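Local coordinates for flavoenzyme PA4991 (Pseudomonas aeruginosa PAO1, PDB 5EZ7), which probably works as an FAD-dependent oxidoreductase of the DAO family, with one FAD per subunit and a physiological substrate that is still unknown, at residues Val47-Gly51 with Tyr270-Asp274; Arg227-Met231 with Ile275-Val281; Gln4-Asp9 with Ser369-Pro375. One frame throughout, in Å; residues are numbered along the deposited sequence.

Contact 1: residues Val47-Gly51 with Tyr270-Asp274; sequences VKSQG and YLGGD. With FAD (flavin-adenine dinucleotide), chain B.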
loop_
_atom_site.group_PDB
_atom_site.type_symbol
_atom_site.label_atom_id
_atom_site.label_comp_id
_atom_site.label_asym_id
_atom_site.label_seq_id
_atom_site.Cartn_x
_atom_site.Cartn_y
_atom_site.Cartn_z
ATOM N N VAL A 47 -2.355 4.892 -0.441
ATOM C CA VAL A 47 -3.637 5.478 -0.021
ATOM C C VAL A 47 -4.689 5.241 -1.085
ATOM O O VAL A 47 -5.848 5.420 -0.794
ATOM C CB VAL A 47 -3.479 6.980 0.323
ATOM C CG1 VAL A 47 -4.763 7.661 0.678
ATOM C CG2 VAL A 47 -2.687 7.092 1.595
ATOM N N LYS A 48 -4.268 4.875 -2.308
ATOM C CA LYS A 48 -5.185 4.478 -3.364
ATOM C C LYS A 48 -5.515 2.992 -3.378
ATOM O O LYS A 48 -6.314 2.553 -4.206
ATOM C CB LYS A 48 -4.640 4.885 -4.734
ATOM C CG LYS A 48 -4.427 6.380 -4.876
ATOM C CD LYS A 48 -3.889 6.646 -6.268
ATOM C CE LYS A 48 -3.731 8.138 -6.573
ATOM N NZ LYS A 48 -2.410 8.582 -6.071
ATOM N N SER A 49 -4.934 2.206 -2.478
ATOM C CA SER A 49 -5.278 0.804 -2.430
ATOM C C SER A 49 -6.677 0.605 -1.854
ATOM O O SER A 49 -7.312 1.552 -1.347
ATOM C CB SER A 49 -4.258 -0.016 -1.618
ATOM O OG SER A 49 -4.179 0.360 -0.252
ATOM N N GLN A 50 -7.139 -0.627 -1.925
ATOM C CA GLN A 50 -8.413 -0.999 -1.310
ATOM C C GLN A 50 -8.203 -1.445 0.137
ATOM O O GLN A 50 -9.165 -1.665 0.849
ATOM C CB GLN A 50 -9.134 -2.059 -2.142
ATOM C CG GLN A 50 -9.582 -1.538 -3.506
ATOM C CD GLN A 50 -10.734 -2.358 -4.129
ATOM O OE1 GLN A 50 -10.509 -3.226 -4.959
ATOM N NE2 GLN A 50 -11.956 -2.082 -3.703
ATOM N N GLY A 51 -6.949 -1.565 0.581
ATOM C CA GLY A 51 -6.641 -1.772 2.005
ATOM C C GLY A 51 -6.843 -3.194 2.455
ATOM O O GLY A 51 -6.833 -3.478 3.656
ATOM N N TYR A 270 -15.694 1.785 -3.532
ATOM C CA TYR A 270 -14.517 1.798 -4.366
ATOM C C TYR A 270 -14.454 0.448 -5.074
ATOM O O TYR A 270 -14.447 -0.601 -4.409
ATOM C CB TYR A 270 -13.317 2.013 -3.445
ATOM C CG TYR A 270 -12.009 2.359 -4.084
ATOM C CD1 TYR A 270 -11.933 3.063 -5.267
ATOM C CD2 TYR A 270 -10.810 2.030 -3.446
ATOM C CE1 TYR A 270 -10.693 3.388 -5.833
ATOM C CE2 TYR A 270 -9.585 2.347 -4.002
ATOM C CZ TYR A 270 -9.526 3.026 -5.204
ATOM O OH TYR A 270 -8.300 3.353 -5.764
ATOM N N LEU A 271 -14.425 0.476 -6.407
ATOM C CA LEU A 271 -14.506 -0.720 -7.199
ATOM C C LEU A 271 -13.227 -1.039 -7.939
ATOM O O LEU A 271 -12.857 -0.320 -8.871
ATOM C CB LEU A 271 -15.632 -0.612 -8.235
ATOM C CG LEU A 271 -17.019 -0.068 -7.879
ATOM C CD1 LEU A 271 -17.907 -0.157 -9.117
ATOM C CD2 LEU A 271 -17.689 -0.814 -6.740
ATOM N N GLY A 272 -12.618 -2.167 -7.576
ATOM C CA GLY A 272 -11.514 -2.787 -8.334
ATOM C C GLY A 272 -11.925 -4.119 -8.904
ATOM O O GLY A 272 -13.117 -4.333 -9.217
ATOM N N GLY A 273 -10.960 -5.030 -9.010
ATOM C CA GLY A 273 -11.151 -6.287 -9.704
ATOM C C GLY A 273 -10.983 -6.209 -11.227
ATOM O O GLY A 273 -10.261 -5.348 -11.746
ATOM N N ASP A 274 -11.652 -7.108 -11.929
ATOM C CA ASP A 274 -11.480 -7.271 -13.367
ATOM C C ASP A 274 -12.106 -6.109 -14.157
ATOM O O ASP A 274 -11.700 -5.825 -15.288
ATOM C CB ASP A 274 -12.104 -8.612 -13.831
ATOM C CG ASP A 274 -11.854 -8.911 -15.337
ATOM O OD1 ASP A 274 -10.745 -9.372 -15.692
ATOM O OD2 ASP A 274 -12.779 -8.680 -16.164
HETATM P PA FAD B . 3.905 3.698 -3.000
HETATM O O1A FAD B . 2.715 3.669 -2.098
HETATM O O2A FAD B . 3.757 4.055 -4.453
HETATM O O5B FAD B . 4.964 4.662 -2.317
HETATM C C5B FAD B . 6.118 5.124 -2.989
HETATM C C4B FAD B . 6.460 6.456 -2.357
HETATM O O4B FAD B . 7.735 6.901 -2.850
HETATM C C3B FAD B . 5.411 7.522 -2.688
HETATM O O3B FAD B . 4.881 8.105 -1.495
HETATM C C2B FAD B . 6.184 8.522 -3.528
HETATM O O2B FAD B . 5.770 9.878 -3.377
HETATM C C1B FAD B . 7.629 8.291 -3.079
HETATM N N9A FAD B . 8.621 8.668 -4.093
HETATM C C8A FAD B . 8.563 8.398 -5.409
HETATM N N7A FAD B . 9.643 8.905 -6.028
HETATM C C5A FAD B . 10.410 9.497 -5.105
HETATM C C6A FAD B . 11.684 10.228 -5.117
HETATM N N6A FAD B . 12.332 10.384 -6.281
HETATM N N1A FAD B . 12.166 10.696 -3.954
HETATM C C2A FAD B . 11.499 10.521 -2.799
HETATM N N3A FAD B . 10.322 9.866 -2.714
HETATM C C4A FAD B . 9.741 9.346 -3.823
HETATM N N1 FAD B . -2.505 -4.367 -2.108
HETATM C C2 FAD B . -3.136 -5.104 -1.169
HETATM O O2 FAD B . -2.457 -5.864 -0.438
HETATM N N3 FAD B . -4.467 -5.050 -0.989
HETATM C C4 FAD B . -5.255 -4.273 -1.727
HETATM O O4 FAD B . -6.486 -4.231 -1.534
HETATM C C4X FAD B . -4.642 -3.441 -2.768
HETATM N N5 FAD B . -5.388 -2.636 -3.548
HETATM C C5X FAD B . -4.813 -1.869 -4.491
HETATM C C6 FAD B . -5.618 -1.040 -5.263
HETATM C C7 FAD B . -5.069 -0.234 -6.239
HETATM C C7M FAD B . -5.956 0.665 -7.046
HETATM C C8 FAD B . -3.599 -0.235 -6.447
HETATM C C8M FAD B . -2.933 0.635 -7.491
HETATM C C9 FAD B . -2.802 -1.070 -5.684
HETATM C C9A FAD B . -3.344 -1.899 -4.704
HETATM N N10 FAD B . -2.549 -2.761 -3.896
HETATM C C10 FAD B . -3.174 -3.533 -2.911
HETATM C "C1'" FAD B . -1.103 -2.821 -4.030
HETATM C "C2'" FAD B . -0.503 -1.764 -3.120
HETATM O "O2'" FAD B . -1.212 -0.522 -3.216
HETATM C "C3'" FAD B . 0.975 -1.563 -3.424
HETATM O "O3'" FAD B . 1.596 -2.856 -3.573
HETATM C "C4'" FAD B . 1.664 -0.795 -2.298
HETATM O "O4'" FAD B . 0.830 0.240 -1.776
HETATM C "C5'" FAD B . 2.957 -0.160 -2.770
HETATM O "O5'" FAD B . 3.638 0.408 -1.643
HETATM P P FAD B . 4.979 1.240 -1.891
HETATM O O1P FAD B . 5.320 1.977 -0.622
HETATM O O2P FAD B . 5.952 0.290 -2.491
HETATM O O3P FAD B . 4.570 2.235 -3.081
#

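Contact 2: residues Arg227-Met231 with Ile275-Val281; sequences RPLHM and IAETDGV. With FAD (flavin-adenine dinucleotide), chain B.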
loop_
_atom_site.group_PDB
_atom_site.type_symbol
_atom_site.label_atom_id
_atom_site.label_comp_id
_atom_site.label_asym_id
_atom_site.label_seq_id
_atom_site.Cartn_x
_atom_site.Cartn_y
_atom_site.Cartn_z
ATOM N N ARG A 227 1.536 -1.567 -14.347
ATOM C CA ARG A 227 0.319 -2.222 -14.798
ATOM C C ARG A 227 -0.829 -1.359 -14.370
ATOM O O ARG A 227 -1.167 -1.318 -13.186
ATOM C CB ARG A 227 0.190 -3.604 -14.227
ATOM C CG ARG A 227 1.177 -4.555 -14.877
ATOM C CD ARG A 227 1.394 -5.774 -13.998
ATOM N NE ARG A 227 0.168 -6.560 -13.902
ATOM C CZ ARG A 227 -0.426 -6.993 -12.786
ATOM N NH1 ARG A 227 -1.558 -7.697 -12.884
ATOM N NH2 ARG A 227 0.073 -6.762 -11.591
ATOM N N PRO A 228 -1.418 -0.635 -15.332
ATOM C CA PRO A 228 -2.436 0.331 -14.930
ATOM C C PRO A 228 -3.749 -0.327 -14.416
ATOM O O PRO A 228 -4.032 -1.489 -14.693
ATOM C CB PRO A 228 -2.638 1.143 -16.208
ATOM C CG PRO A 228 -2.415 0.133 -17.299
ATOM C CD PRO A 228 -1.339 -0.783 -16.802
ATOM N N LEU A 229 -4.471 0.421 -13.601
ATOM C CA LEU A 229 -5.838 0.092 -13.175
ATOM C C LEU A 229 -6.736 1.284 -13.504
ATOM O O LEU A 229 -6.269 2.422 -13.499
ATOM C CB LEU A 229 -5.866 -0.176 -11.665
ATOM C CG LEU A 229 -5.343 -1.552 -11.236
ATOM C CD1 LEU A 229 -5.163 -1.569 -9.749
ATOM C CD2 LEU A 229 -6.269 -2.696 -11.621
ATOM N N HIS A 230 -8.015 1.029 -13.794
ATOM C CA HIS A 230 -9.083 2.077 -13.893
ATOM C C HIS A 230 -10.164 1.832 -12.839
ATOM O O HIS A 230 -11.180 1.175 -13.103
ATOM C CB HIS A 230 -9.727 2.059 -15.274
ATOM C CG HIS A 230 -10.453 3.321 -15.637
ATOM N ND1 HIS A 230 -11.030 3.501 -16.872
ATOM C CD2 HIS A 230 -10.651 4.475 -14.962
ATOM C CE1 HIS A 230 -11.550 4.711 -16.948
ATOM N NE2 HIS A 230 -11.328 5.327 -15.803
ATOM N N MET A 231 -9.922 2.356 -11.646
ATOM C CA MET A 231 -10.805 2.164 -10.509
ATOM C C MET A 231 -11.989 3.105 -10.621
ATOM O O MET A 231 -11.851 4.187 -11.171
ATOM C CB MET A 231 -10.065 2.486 -9.209
ATOM C CG MET A 231 -8.794 1.683 -8.933
ATOM S SD MET A 231 -9.028 -0.090 -8.779
ATOM C CE MET A 231 -9.820 -0.104 -7.166
ATOM N N ILE A 275 -13.104 -5.455 -13.574
ATOM C CA ILE A 275 -13.667 -4.256 -14.175
ATOM C C ILE A 275 -12.617 -3.113 -14.259
ATOM O O ILE A 275 -12.698 -2.283 -15.163
ATOM C CB ILE A 275 -14.935 -3.769 -13.431
ATOM C CG1 ILE A 275 -15.737 -2.803 -14.311
ATOM C CG2 ILE A 275 -14.575 -3.128 -12.089
ATOM C CD1 ILE A 275 -16.858 -2.076 -13.596
ATOM N N ALA A 276 -11.662 -3.081 -13.326
ATOM C CA ALA A 276 -10.593 -2.085 -13.331
ATOM C C ALA A 276 -9.355 -2.519 -14.096
ATOM O O ALA A 276 -8.460 -1.730 -14.194
ATOM C CB ALA A 276 -10.214 -1.726 -11.917
ATOM N N GLU A 277 -9.302 -3.733 -14.652
ATOM C CA GLU A 277 -8.105 -4.251 -15.359
ATOM C C GLU A 277 -8.148 -3.882 -16.831
ATOM O O GLU A 277 -8.781 -2.890 -17.178
ATOM C CB GLU A 277 -7.952 -5.772 -15.142
ATOM C CG GLU A 277 -7.545 -6.115 -13.716
ATOM C CD GLU A 277 -6.049 -5.974 -13.437
ATOM O OE1 GLU A 277 -5.275 -5.600 -14.346
ATOM O OE2 GLU A 277 -5.633 -6.253 -12.284
ATOM N N THR A 278 -7.482 -4.656 -17.685
ATOM C CA THR A 278 -7.255 -4.326 -19.092
ATOM C C THR A 278 -8.428 -3.683 -19.912
ATOM O O THR A 278 -8.213 -2.667 -20.593
ATOM C CB THR A 278 -6.694 -5.587 -19.807
ATOM O OG1 THR A 278 -5.487 -5.976 -19.120
ATOM C CG2 THR A 278 -6.343 -5.345 -21.273
ATOM N N ASP A 279 -9.634 -4.249 -19.867
ATOM C CA ASP A 279 -10.744 -3.656 -20.629
ATOM C C ASP A 279 -11.264 -2.398 -19.946
ATOM O O ASP A 279 -11.597 -1.449 -20.620
ATOM C CB ASP A 279 -11.864 -4.651 -20.886
ATOM C CG ASP A 279 -11.394 -5.844 -21.677
ATOM O OD1 ASP A 279 -10.744 -5.665 -22.739
ATOM O OD2 ASP A 279 -11.663 -6.971 -21.219
ATOM N N GLY A 280 -11.265 -2.371 -18.624
ATOM C CA GLY A 280 -11.524 -1.129 -17.917
ATOM C C GLY A 280 -10.542 -0.030 -18.262
ATOM O O GLY A 280 -10.931 1.122 -18.500
ATOM N N VAL A 281 -9.266 -0.384 -18.295
ATOM C CA VAL A 281 -8.232 0.566 -18.687
ATOM C C VAL A 281 -8.516 1.129 -20.077
ATOM O O VAL A 281 -8.368 2.317 -20.281
ATOM C CB VAL A 281 -6.789 -0.017 -18.567
ATOM C CG1 VAL A 281 -5.746 0.925 -19.168
ATOM C CG2 VAL A 281 -6.429 -0.268 -17.099
HETATM P PA FAD B . 3.905 3.698 -3.000
HETATM O O1A FAD B . 2.715 3.669 -2.098
HETATM O O2A FAD B . 3.757 4.055 -4.453
HETATM O O5B FAD B . 4.964 4.662 -2.317
HETATM C C5B FAD B . 6.118 5.124 -2.989
HETATM C C4B FAD B . 6.460 6.456 -2.357
HETATM O O4B FAD B . 7.735 6.901 -2.850
HETATM C C3B FAD B . 5.411 7.522 -2.688
HETATM O O3B FAD B . 4.881 8.105 -1.495
HETATM C C2B FAD B . 6.184 8.522 -3.528
HETATM O O2B FAD B . 5.770 9.878 -3.377
HETATM C C1B FAD B . 7.629 8.291 -3.079
HETATM N N9A FAD B . 8.621 8.668 -4.093
HETATM C C8A FAD B . 8.563 8.398 -5.409
HETATM N N7A FAD B . 9.643 8.905 -6.028
HETATM C C5A FAD B . 10.410 9.497 -5.105
HETATM C C6A FAD B . 11.684 10.228 -5.117
HETATM N N6A FAD B . 12.332 10.384 -6.281
HETATM N N1A FAD B . 12.166 10.696 -3.954
HETATM C C2A FAD B . 11.499 10.521 -2.799
HETATM N N3A FAD B . 10.322 9.866 -2.714
HETATM C C4A FAD B . 9.741 9.346 -3.823
HETATM N N1 FAD B . -2.505 -4.367 -2.108
HETATM C C2 FAD B . -3.136 -5.104 -1.169
HETATM O O2 FAD B . -2.457 -5.864 -0.438
HETATM N N3 FAD B . -4.467 -5.050 -0.989
HETATM C C4 FAD B . -5.255 -4.273 -1.727
HETATM O O4 FAD B . -6.486 -4.231 -1.534
HETATM C C4X FAD B . -4.642 -3.441 -2.768
HETATM N N5 FAD B . -5.388 -2.636 -3.548
HETATM C C5X FAD B . -4.813 -1.869 -4.491
HETATM C C6 FAD B . -5.618 -1.040 -5.263
HETATM C C7 FAD B . -5.069 -0.234 -6.239
HETATM C C7M FAD B . -5.956 0.665 -7.046
HETATM C C8 FAD B . -3.599 -0.235 -6.447
HETATM C C8M FAD B . -2.933 0.635 -7.491
HETATM C C9 FAD B . -2.802 -1.070 -5.684
HETATM C C9A FAD B . -3.344 -1.899 -4.704
HETATM N N10 FAD B . -2.549 -2.761 -3.896
HETATM C C10 FAD B . -3.174 -3.533 -2.911
HETATM C "C1'" FAD B . -1.103 -2.821 -4.030
HETATM C "C2'" FAD B . -0.503 -1.764 -3.120
HETATM O "O2'" FAD B . -1.212 -0.522 -3.216
HETATM C "C3'" FAD B . 0.975 -1.563 -3.424
HETATM O "O3'" FAD B . 1.596 -2.856 -3.573
HETATM C "C4'" FAD B . 1.664 -0.795 -2.298
HETATM O "O4'" FAD B . 0.830 0.240 -1.776
HETATM C "C5'" FAD B . 2.957 -0.160 -2.770
HETATM O "O5'" FAD B . 3.638 0.408 -1.643
HETATM P P FAD B . 4.979 1.240 -1.891
HETATM O O1P FAD B . 5.320 1.977 -0.622
HETATM O O2P FAD B . 5.952 0.290 -2.491
HETATM O O3P FAD B . 4.570 2.235 -3.081
HETATM O O HOH W 1 -4.082 -3.601 -16.859
#

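Contact 3: residues Gln4-Asp9 with Ser369-Pro375; sequences QALSTD and SEHAALP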
loop_
_atom_site.group_PDB
_atom_site.type_symbol
_atom_site.label_atom_id
_atom_site.label_comp_id
_atom_site.label_asym_id
_atom_site.label_seq_id
_atom_site.Cartn_x
_atom_site.Cartn_y
_atom_site.Cartn_z
ATOM N N GLN A 4 22.884 21.335 7.330
ATOM C CA GLN A 4 23.604 20.525 8.334
ATOM C C GLN A 4 23.712 19.068 7.877
ATOM O O GLN A 4 22.683 18.421 7.574
ATOM C CB GLN A 4 22.862 20.605 9.670
ATOM C CG GLN A 4 23.572 20.010 10.879
ATOM C CD GLN A 4 22.720 20.136 12.153
ATOM O OE1 GLN A 4 22.092 21.170 12.412
ATOM N NE2 GLN A 4 22.669 19.069 12.933
ATOM N N ALA A 5 24.931 18.552 7.794
ATOM C CA ALA A 5 25.106 17.179 7.321
ATOM C C ALA A 5 24.498 16.170 8.297
ATOM O O ALA A 5 24.464 16.417 9.496
ATOM C CB ALA A 5 26.572 16.876 7.102
ATOM N N LEU A 6 24.009 15.048 7.783
ATOM C CA LEU A 6 23.400 14.035 8.626
ATOM C C LEU A 6 24.109 12.705 8.502
ATOM O O LEU A 6 24.772 12.433 7.518
ATOM C CB LEU A 6 21.933 13.817 8.274
ATOM C CG LEU A 6 20.963 15.010 8.236
ATOM C CD1 LEU A 6 19.532 14.505 8.059
ATOM C CD2 LEU A 6 21.048 15.885 9.477
ATOM N N SER A 7 23.887 11.869 9.505
ATOM C CA SER A 7 24.504 10.564 9.630
ATOM C C SER A 7 23.449 9.644 10.271
ATOM O O SER A 7 22.869 10.022 11.285
ATOM C CB SER A 7 25.749 10.752 10.509
ATOM O OG SER A 7 26.268 9.560 11.008
ATOM N N THR A 8 23.138 8.507 9.645
ATOM C CA THR A 8 22.297 7.461 10.246
ATOM C C THR A 8 22.793 6.083 9.842
ATOM O O THR A 8 23.835 5.952 9.192
ATOM C CB THR A 8 20.773 7.530 9.837
ATOM O OG1 THR A 8 20.637 7.715 8.408
ATOM C CG2 THR A 8 20.043 8.570 10.668
ATOM N N ASP A 9 22.013 5.063 10.220
ATOM C CA ASP A 9 22.257 3.708 9.822
ATOM C C ASP A 9 21.627 3.392 8.488
ATOM O O ASP A 9 22.340 2.944 7.615
ATOM C CB ASP A 9 21.785 2.736 10.908
ATOM C CG ASP A 9 22.506 2.972 12.266
ATOM O OD1 ASP A 9 23.755 3.197 12.287
ATOM O OD2 ASP A 9 21.792 2.953 13.292
ATOM N N SER A 369 24.852 1.955 14.823
ATOM C CA SER A 369 26.046 2.652 15.255
ATOM C C SER A 369 25.646 3.839 16.156
ATOM O O SER A 369 24.549 3.864 16.656
ATOM C CB SER A 369 26.825 3.135 14.044
ATOM O OG SER A 369 27.952 3.846 14.505
ATOM N N GLU A 370 26.551 4.788 16.381
ATOM C CA GLU A 370 26.242 5.978 17.166
ATOM C C GLU A 370 26.230 7.207 16.243
ATOM O O GLU A 370 27.127 7.385 15.425
ATOM C CB GLU A 370 27.236 6.118 18.338
ATOM C CG GLU A 370 26.627 6.707 19.625
ATOM C CD GLU A 370 25.520 5.832 20.271
ATOM O OE1 GLU A 370 24.304 6.212 20.230
ATOM O OE2 GLU A 370 25.863 4.752 20.823
ATOM N N HIS A 371 25.172 8.008 16.345
ATOM C CA HIS A 371 24.977 9.201 15.526
ATOM C C HIS A 371 24.403 10.326 16.358
ATOM O O HIS A 371 23.601 10.102 17.278
ATOM C CB HIS A 371 23.969 8.961 14.412
ATOM C CG HIS A 371 24.288 7.781 13.576
ATOM N ND1 HIS A 371 25.256 7.807 12.593
ATOM C CD2 HIS A 371 23.808 6.520 13.609
ATOM C CE1 HIS A 371 25.365 6.613 12.059
ATOM N NE2 HIS A 371 24.486 5.818 12.647
ATOM N N ALA A 372 24.798 11.546 15.987
ATOM C CA ALA A 372 24.237 12.785 16.542
ATOM C C ALA A 372 22.769 12.728 16.347
ATOM O O ALA A 372 22.309 12.176 15.353
ATOM C CB ALA A 372 24.778 13.996 15.785
ATOM N N ALA A 373 22.030 13.313 17.278
ATOM C CA ALA A 373 20.580 13.475 17.120
ATOM C C ALA A 373 20.249 14.252 15.837
ATOM O O ALA A 373 21.008 15.117 15.391
ATOM C CB ALA A 373 19.997 14.178 18.337
ATOM N N LEU A 374 19.130 13.917 15.220
ATOM C CA LEU A 374 18.707 14.651 14.027
ATOM C C LEU A 374 18.270 16.053 14.446
ATOM O O LEU A 374 17.673 16.195 15.510
ATOM C CB LEU A 374 17.553 13.923 13.336
ATOM C CG LEU A 374 17.967 12.539 12.783
ATOM C CD1 LEU A 374 16.779 11.657 12.434
ATOM C CD2 LEU A 374 18.912 12.672 11.591
ATOM N N PRO A 375 18.566 17.084 13.619
ATOM C CA PRO A 375 17.993 18.423 13.896
ATOM C C PRO A 375 16.512 18.435 13.522
ATOM O O PRO A 375 15.941 17.393 13.238
ATOM C CB PRO A 375 18.795 19.349 12.959
ATOM C CG PRO A 375 19.110 18.476 11.782
ATOM C CD PRO A 375 19.379 17.098 12.377
#

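Contact 1: residues Val47-Gly51 with Tyr270-Asp274
Gln-50, in the irregular FAD-binding loop that precedes strand 52-53, comes closest in backbone to Tyr-270 near the end of strand 267-272, with their CA atoms 7.4 Å apart. This strand belongs to the large mixed sheet of the DAO-family fold, and the contact lies beside the flavin ring system. The phenol of Tyr-270 reaches across to the loop, its CG anti to the backbone N (chi1 -167°), and its OH donates a short 2.6 Å hydrogen bond to the O of Lys-48. That bond meets a lone pair in the carbonyl plane, and both the O of Lys-48 and the O of Ser-49 lie at the ring edge. The chain of Gln-50 passes the same ring with CG 3.8 Å from CD2 of Tyr-270, its amide plane turned 77° from the ring. Beyond it, NE2 of Gln-50 is hydrogen-bonded to Thr-258 and Thr-256 on strand 255-261, so the loop is tied to two neighbouring strands. Trp-387 packs edge-to-face with Tyr-270. On the flavin side, the backbone N of Gln-50 approaches N5 of FAD to 3.1 Å, and the O of Lys-48 lies 3.4 Å from the methyl C7M.

Contact 2: residues Arg227-Met231 with Ile275-Val281
His-230 binds the 275-281 segment twice, once through its backbone and once through its ring, where strand 224-236 of the large mixed sheet meets the turn leading into helix 278-282. The N of His-230 donates to the O of Ala-276 over 2.8 Å, nearly straight at 170° and on a lone pair of that carbonyl. A chi1 of -160° swings the imidazole away from the residue's own N and toward the first turn of the helix, and ND1 donates to the O of Gly-280 at 2.9 Å. This oxygen lies in the ring plane, whereas the donor stands above the plane of the carbonyl. A second partner, Thr-312 on strand 309-320, bonds NE2, so both ring nitrogens are engaged and the rotation of the imidazole is fixed.

Apolar contacts flank these bonds. Pro-228 crosses Val-281 at about a right angle, CG to CG1 3.9 Å, while the CB of Ala-276 packs against the SD of Met-231 at 3.7 Å. Farther out, Glu-277 stands at the N-cap position, but its side chain, bent at chi2, turns back to CD2 of Leu-229, and OE2 forms a salt bridge with Arg-317; Arg-227, whose own salt bridge is to Glu-319, adds only a nearby opposite charge. A water donates to the O of Pro-228 and weakly to OE1 of Glu-277. Toward the cofactor, Leu-229 and Met-231 line the dimethylbenzene end of the flavin, with CD1 of Leu-229 and CG of Met-231 each 3.6 Å from the methyl C7M.

Contact 3: residues Gln4-Asp9 with Ser369-Pro375
The imidazole of His-371 is directed at the N-terminal segment by a chi1 of -53°, with CG anti to the carbonyl carbon, while in Ser-7 a chi1 of 165° turns the hydroxyl toward the ring. The two join in a 2.6 Å hydrogen bond between OG of Ser-7 and ND1 of His-371, in which either could be the donor. At the other ring nitrogen, NE2 of His-371 donates to OD1 of Asp-9 over 2.7 Å, with the oxygen in the ring plane but the donor well above the carboxylate plane. The N of Ser-369 reaches the same OD1 at 3.0 Å on the syn side of the carboxylate, tilted 33° out of its plane on the face opposite to NE2 of His-371. CA of Thr-8 covers one face of the imidazole, 3.6 Å above its plane and over its centre.

Toward the chain start, CD2 of Leu-6 touches CD of Pro-375 at 3.6 Å, and CD1 of Leu-6 meets CD2 of Leu-374. The contact thus lays the loop after helix 350-364 along strand 6-7, at the edge of a small mixed sheet, and the start of strand 10-13, in the Rossmann-type FAD-binding sheet. Gln-200 also donates to OD1 of Asp-9, and Ala-32 bonds OD2. So many donors round one carboxylate would probably favour its ionised form, and His-371, bonded at both nitrogens, is held against rotation.

Overall arrangement
Contacts 1 and 2 are neighbours, their centres 11 Å apart, and their segments alternate along the chain. Strands 267-272 and 224-236 lie side by side in the large mixed sheet, and Met-231 joins the two contacts: its CE is 3.4 Å from CA of Gly-272, and its CB packs 3.5 Å from CE1 of Tyr-270. Both contacts touch FAD, so they build part of the wall around the flavin. Contact 3 stands apart, about 39 Å from contact 1 and 44 Å from contact 2 between centres, away from the known FAD-binding residues. By joining a segment near the N-terminus to the loop after helix 350-364, it closes a loop in which the other two are nested.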